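Local coordinates for protein D-alanine--D-alanine ligase (PDB 5D8D) that joins two molecules of D-alanine into D-alanyl-D-alanine at the expense of ATP, a step of bacterial peptidoglycan synthesis, at residues A61-H66 with G77-L82. Sequence-based numbering, arbitrary orientation.
Sequences AFIVLH and GVLEWL
L79 of helix 74-81 spreads its two methyl groups over the strand residues A61 and I63, and this apolar contact is all that joins the two segments directly. CD1 of L79 meets CD1 of I63 tip to tip at 3.6 Å, with CG1 of I63 a little farther from the same methyl at 4.1 Å. The other branch, CD2 of L79, rests against CB of A61 at 3.9 Å. I63 reaches the helix through its longer arm: with chi1 at -60°, CG1 lies anti to the carbonyl carbon, and chi2 of 169° extends the chain so that CD1 leads. The backbones stay well apart, 8.2 Å between CA of A61 and CA of L79, and the small buried surface of 103 Å² belongs to three residues, all shielded from solvent. Strand alternation sorts the side chains: A61 and I63 point toward the helix, whereas F62 points away and packs on V31 of helix 21-37. Y86 and L55 also pack on L79, and from the same helix V78 packs on G77 of the second subunit and W81 on V52 of that subunit. Strand 60-63 belongs to the parallel sheet of the N-terminal domain, bonded through its backbone to strand 9-13 (F62 with A11 and L13) and, from A61, to P85, so the contact lays helix 74-81 on one face of this Rossmann-like sheet while helix 21-37 covers the other.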
loop_
_atom_site.group_PDB
_atom_site.type_symbol
_atom_site.label_atom_id
_atom_site.label_comp_id
_atom_site.label_asym_id
_atom_site.label_seq_id
_atom_site.Cartn_x
_atom_site.Cartn_y
_atom_site.Cartn_z
ATOM N N ALA A 61 -1.806 -20.862 1.322
ATOM C CA ALA A 61 -2.348 -20.307 2.521
ATOM C C ALA A 61 -3.742 -19.718 2.314
ATOM O O ALA A 61 -4.000 -19.048 1.319
ATOM C CB ALA A 61 -1.404 -19.243 3.042
ATOM N N PHE A 62 -4.598 -19.923 3.314
ATOM C CA PHE A 62 -5.945 -19.317 3.395
ATOM C C PHE A 62 -5.832 -18.300 4.514
ATOM O O PHE A 62 -5.626 -18.710 5.663
ATOM C CB PHE A 62 -6.999 -20.395 3.754
ATOM C CG PHE A 62 -8.418 -19.956 3.591
ATOM C CD1 PHE A 62 -8.916 -18.859 4.257
ATOM C CD2 PHE A 62 -9.287 -20.676 2.787
ATOM C CE1 PHE A 62 -10.233 -18.457 4.084
ATOM C CE2 PHE A 62 -10.603 -20.271 2.610
ATOM C CZ PHE A 62 -11.075 -19.166 3.263
ATOM N N ILE A 63 -5.952 -17.003 4.200
ATOM C CA ILE A 63 -5.672 -15.938 5.178
ATOM C C ILE A 63 -6.974 -15.456 5.807
ATOM O O ILE A 63 -7.909 -15.034 5.130
ATOM C CB ILE A 63 -4.971 -14.714 4.564
ATOM C CG1 ILE A 63 -3.611 -15.106 3.929
ATOM C CG2 ILE A 63 -4.768 -13.636 5.629
ATOM C CD1 ILE A 63 -2.975 -14.034 3.081
ATOM N N VAL A 64 -7.010 -15.488 7.128
ATOM C CA VAL A 64 -8.172 -15.064 7.858
ATOM C C VAL A 64 -7.683 -14.392 9.149
ATOM O O VAL A 64 -8.330 -14.448 10.202
ATOM C CB VAL A 64 -9.076 -16.305 7.957
ATOM C CG1 VAL A 64 -9.029 -16.984 9.304
ATOM C CG2 VAL A 64 -10.454 -16.017 7.454
ATOM N N LEU A 65 -6.549 -13.684 9.010
ATOM C CA LEU A 65 -5.996 -12.789 10.028
ATOM C C LEU A 65 -6.620 -11.425 9.837
ATOM O O LEU A 65 -6.347 -10.777 8.865
ATOM C CB LEU A 65 -4.484 -12.626 9.827
ATOM C CG LEU A 65 -3.602 -13.831 10.078
ATOM C CD1 LEU A 65 -2.229 -13.668 9.447
ATOM C CD2 LEU A 65 -3.469 -14.056 11.577
ATOM N N HIS A 66 -7.421 -10.964 10.780
ATOM C CA HIS A 66 -8.010 -9.656 10.671
ATOM C C HIS A 66 -7.123 -8.617 11.354
ATOM O O HIS A 66 -6.472 -8.901 12.378
ATOM C CB HIS A 66 -9.404 -9.654 11.271
ATOM C CG HIS A 66 -10.237 -10.794 10.824
ATOM N ND1 HIS A 66 -10.582 -10.988 9.509
ATOM C CD2 HIS A 66 -10.761 -11.832 11.503
ATOM C CE1 HIS A 66 -11.313 -12.078 9.398
ATOM N NE2 HIS A 66 -11.429 -12.615 10.593
ATOM N N GLY A 77 3.161 -9.905 2.245
ATOM C CA GLY A 77 4.590 -9.688 2.018
ATOM C C GLY A 77 5.395 -10.957 2.211
ATOM O O GLY A 77 6.160 -11.377 1.299
ATOM N N VAL A 78 5.206 -11.603 3.370
ATOM C CA VAL A 78 5.976 -12.842 3.641
ATOM C C VAL A 78 5.617 -13.947 2.663
ATOM O O VAL A 78 6.487 -14.695 2.204
ATOM C CB VAL A 78 6.057 -13.357 5.136
ATOM C CG1 VAL A 78 5.728 -12.293 6.187
ATOM C CG2 VAL A 78 5.305 -14.636 5.363
ATOM N N LEU A 79 4.351 -14.025 2.321
ATOM C CA LEU A 79 3.913 -15.069 1.443
ATOM C C LEU A 79 4.484 -14.877 0.045
ATOM O O LEU A 79 4.888 -15.854 -0.572
ATOM C CB LEU A 79 2.389 -15.154 1.418
ATOM C CG LEU A 79 1.793 -15.675 2.712
ATOM C CD1 LEU A 79 0.342 -15.336 2.688
ATOM C CD2 LEU A 79 1.959 -17.188 2.869
ATOM N N GLU A 80 4.510 -13.640 -0.448
ATOM C CA GLU A 80 5.176 -13.326 -1.725
ATOM C C GLU A 80 6.670 -13.718 -1.675
ATOM O O GLU A 80 7.146 -14.425 -2.564
ATOM C CB GLU A 80 5.044 -11.839 -2.066
ATOM C CG GLU A 80 3.638 -11.341 -2.408
ATOM C CD GLU A 80 3.091 -11.918 -3.693
ATOM O OE1 GLU A 80 3.878 -12.503 -4.464
ATOM O OE2 GLU A 80 1.860 -11.801 -3.919
ATOM N N TRP A 81 7.363 -13.293 -0.615
ATOM C CA TRP A 81 8.780 -13.577 -0.396
ATOM C C TRP A 81 9.086 -15.072 -0.434
ATOM O O TRP A 81 10.001 -15.506 -1.117
ATOM C CB TRP A 81 9.217 -12.987 0.954
ATOM C CG TRP A 81 10.658 -12.970 1.132
ATOM C CD1 TRP A 81 11.386 -13.819 1.897
ATOM C CD2 TRP A 81 11.597 -12.081 0.514
ATOM N NE1 TRP A 81 12.719 -13.515 1.818
ATOM C CE2 TRP A 81 12.881 -12.461 0.958
ATOM C CE3 TRP A 81 11.482 -11.024 -0.390
ATOM C CZ2 TRP A 81 14.053 -11.804 0.533
ATOM C CZ3 TRP A 81 12.634 -10.391 -0.823
ATOM C CH2 TRP A 81 13.902 -10.773 -0.350
ATOM N N LEU A 82 8.275 -15.868 0.265
ATOM C CA LEU A 82 8.364 -17.355 0.230
ATOM C C LEU A 82 7.824 -18.044 -1.077
ATOM O O LEU A 82 7.931 -19.237 -1.246
ATOM C CB LEU A 82 7.604 -17.873 1.452
ATOM C CG LEU A 82 8.286 -18.015 2.812
ATOM C CD1 LEU A 82 9.717 -17.556 2.925
ATOM C CD2 LEU A 82 7.476 -17.334 3.862
#